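Local coordinates for protein bicaudal C homolog 1 (Homo sapiens, PDB 6GY4) that probably binds RNA through KH domains, of which the N-terminal one is described here, at residues S3-F7 with V71-K75. Numbering follows the deposited sequence.
Sequences SEERF and VKEAK
In this type I KH domain, with its three-stranded antiparallel sheet packed against helices, edge strand 2-8 lies over the C-terminal helix 68-81, and segments 3-7 and 71-75 contribute part of the packing of the sheet on this helix. The two run nearly parallel: their axes cross at -24° and approach to 9.6 Å, a separation that side chains must fill. Segment 3-7 is extended (phi -118 to -145°, psi 109 to 156°), so S3, E5 and F7 direct CA-to-CB toward the helix while E4 and R6 direct theirs away. Segment 71-75 is regular helix, its K75 N to V71 O hydrogen bond measuring 2.9 Å; V71 and K75, one turn apart, therefore face the strand together. A74, its CA-to-CB bond sideways, packs against I36 and T40 of helix 32-40. S3 sets the register, its CA 6.8 Å from V71 CA, and its O and CB meet V71 CG2 at 3.9 and 4.2 Å. E5, with chi1 and chi2 both t, stretches across the gap: OE1 lies 3.7 Å from V71 CG1, and OE2 accepts a hydrogen bond from K75 NZ at 2.9 Å, completing a salt bridge. Buried F7 touches I62 and V64 of central strand 61-65, to which E5 and F7 are tied by backbone hydrogen bonds with V64 and I62, S3 pairing with G66 just beyond. With chi1 p and chi2 near 90°, F7 presents a ring face to K75, whose all-t chain passes over it: CG makes a CH-pi contact 3.8 Å from the ring centroid, 22° off the normal, and sits 3.5 Å from F7 CE2.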
ATOM      1  N   SER A   3      11.327  -4.545   8.338  1.00 48.59           N
ATOM      2  CA  SER A   3      11.482  -4.540   6.894  1.00 40.27           C
ATOM      3  C   SER A   3      10.986  -3.224   6.309  1.00 38.34           C
ATOM      4  O   SER A   3      10.156  -2.529   6.901  1.00 37.82           O
ATOM      5  CB  SER A   3      10.731  -5.718   6.259  1.00 40.85           C
ATOM      6  OG  SER A   3      11.007  -5.811   4.872  1.00 46.87           O
ATOM      7  N   GLU A   4      11.516  -2.889   5.136  1.00 37.85           N
ATOM      8  CA  GLU A   4      11.106  -1.695   4.400  1.00 36.63           C
ATOM      9  C   GLU A   4      11.159  -2.046   2.921  1.00 36.70           C
ATOM     10  O   GLU A   4      12.250  -2.211   2.364  1.00 37.92           O
ATOM     11  CB  GLU A   4      12.009  -0.507   4.726  1.00 37.07           C
ATOM     12  CG  GLU A   4      11.878   0.674   3.779  1.00 45.40           C
ATOM     13  CD  GLU A   4      12.569   1.914   4.307  1.00 63.90           C
ATOM     14  OE1 GLU A   4      12.375   2.239   5.498  1.00 58.54           O
ATOM     15  OE2 GLU A   4      13.311   2.560   3.535  1.00 70.32           O
ATOM     16  N   GLU A   5       9.994  -2.172   2.289  1.00 35.77           N
ATOM     17  CA  GLU A   5       9.892  -2.700   0.935  1.00 36.28           C
ATOM     18  C   GLU A   5       9.320  -1.644   0.000  1.00 43.02           C
ATOM     19  O   GLU A   5       8.329  -0.984   0.330  1.00 38.18           O
ATOM     20  CB  GLU A   5       9.026  -3.960   0.910  1.00 36.51           C
ATOM     21  CG  GLU A   5       9.153  -4.769  -0.361  1.00 42.07           C
ATOM     22  CD  GLU A   5       8.736  -6.209  -0.167  1.00 57.66           C
ATOM     23  OE1 GLU A   5       8.548  -6.623   0.998  1.00 52.96           O
ATOM     24  OE2 GLU A   5       8.599  -6.927  -1.179  1.00 67.57           O
ATOM     25  N   ARG A   6       9.943  -1.502  -1.168  1.00 38.35           N
ATOM     26  CA  ARG A   6       9.569  -0.518  -2.177  1.00 36.98           C
ATOM     27  C   ARG A   6       9.322  -1.247  -3.491  1.00 38.23           C
ATOM     28  O   ARG A   6      10.232  -1.891  -4.025  1.00 43.32           O
ATOM     29  CB  ARG A   6      10.668   0.535  -2.331  1.00 39.40           C
ATOM     30  CG  ARG A   6      10.558   1.419  -3.559  1.00 51.14           C
ATOM     31  CD  ARG A   6      11.640   2.489  -3.520  1.00 55.89           C
ATOM     32  NE  ARG A   6      11.713   3.252  -4.763  1.00 64.84           N
ATOM     33  CZ  ARG A   6      12.513   2.948  -5.779  1.00 74.75           C
ATOM     34  NH1 ARG A   6      13.311   1.892  -5.708  1.00 66.67           N
ATOM     35  NH2 ARG A   6      12.516   3.701  -6.870  1.00 69.08           N
ATOM     36  N   PHE A   7       8.098  -1.150  -4.010  1.00 37.23           N
ATOM     37  CA  PHE A   7       7.712  -1.902  -5.195  1.00 42.52           C
ATOM     38  C   PHE A   7       6.829  -1.045  -6.093  1.00 38.63           C
ATOM     39  O   PHE A   7       6.170  -0.104  -5.642  1.00 36.63           O
ATOM     40  CB  PHE A   7       6.990  -3.203  -4.818  1.00 37.95           C
ATOM     41  CG  PHE A   7       5.839  -3.008  -3.873  1.00 35.49           C
ATOM     42  CD1 PHE A   7       4.563  -2.781  -4.358  1.00 34.48           C
ATOM     43  CD2 PHE A   7       6.032  -3.054  -2.501  1.00 36.59           C
ATOM     44  CE1 PHE A   7       3.502  -2.600  -3.498  1.00 32.70           C
ATOM     45  CE2 PHE A   7       4.971  -2.872  -1.633  1.00 33.07           C
ATOM     46  CZ  PHE A   7       3.704  -2.648  -2.134  1.00 32.86           C
ATOM     47  N   VAL A  71       4.716  -6.431   6.632  1.00 40.67           N
ATOM     48  CA  VAL A  71       5.008  -5.829   5.334  1.00 33.57           C
ATOM     49  C   VAL A  71       4.624  -6.781   4.210  1.00 47.24           C
ATOM     50  O   VAL A  71       4.067  -6.364   3.188  1.00 50.97           O
ATOM     51  CB  VAL A  71       6.492  -5.426   5.257  1.00 31.54           C
ATOM     52  CG1 VAL A  71       6.855  -4.992   3.843  1.00 24.21           C
ATOM     53  CG2 VAL A  71       6.789  -4.314   6.245  1.00 27.39           C
ATOM     54  N   LYS A  72       4.898  -8.075   4.391  1.00 51.28           N
ATOM     55  CA  LYS A  72       4.534  -9.056   3.375  1.00 37.78           C
ATOM     56  C   LYS A  72       3.023  -9.138   3.200  1.00 45.59           C
ATOM     57  O   LYS A  72       2.532  -9.357   2.086  1.00 40.76           O
ATOM     58  CB  LYS A  72       5.112 -10.423   3.740  1.00 41.87           C
ATOM     59  N   GLU A  73       2.269  -8.962   4.289  1.00 63.01           N
ATOM     60  CA  GLU A  73       0.813  -9.042   4.205  1.00 50.65           C
ATOM     61  C   GLU A  73       0.217  -7.761   3.640  1.00 45.39           C
ATOM     62  O   GLU A  73      -0.809  -7.799   2.952  1.00 58.52           O
ATOM     63  CB  GLU A  73       0.223  -9.338   5.581  1.00 54.41           C
ATOM     64  CG  GLU A  73       0.567 -10.705   6.135  1.00 72.91           C
ATOM     65  CD  GLU A  73       0.209 -10.835   7.599  1.00 77.57           C
ATOM     66  OE1 GLU A  73      -0.178  -9.813   8.201  1.00 73.45           O
ATOM     67  OE2 GLU A  73       0.315 -11.953   8.148  1.00 80.31           O
ATOM     68  N   ALA A  74       0.828  -6.613   3.938  1.00 45.80           N
ATOM     69  CA  ALA A  74       0.355  -5.366   3.352  1.00 41.34           C
ATOM     70  C   ALA A  74       0.633  -5.327   1.856  1.00 46.17           C
ATOM     71  O   ALA A  74      -0.187  -4.826   1.079  1.00 47.50           O
ATOM     72  CB  ALA A  74       1.002  -4.176   4.057  1.00 43.33           C
ATOM     73  N   LYS A  75       1.783  -5.863   1.435  1.00 43.05           N
ATOM     74  CA  LYS A  75       2.130  -5.851   0.021  1.00 30.13           C
ATOM     75  C   LYS A  75       1.197  -6.742  -0.789  1.00 39.83           C
ATOM     76  O   LYS A  75       0.808  -6.382  -1.906  1.00 48.54           O
ATOM     77  CB  LYS A  75       3.583  -6.283  -0.166  1.00 28.77           C
ATOM     78  CG  LYS A  75       4.045  -6.260  -1.615  1.00 27.09           C
ATOM     79  CD  LYS A  75       5.388  -6.950  -1.794  1.00 35.34           C
ATOM     80  CE  LYS A  75       5.828  -6.900  -3.250  1.00 39.08           C
ATOM     81  NZ  LYS A  75       7.024  -7.747  -3.513  1.00 42.63           N
TER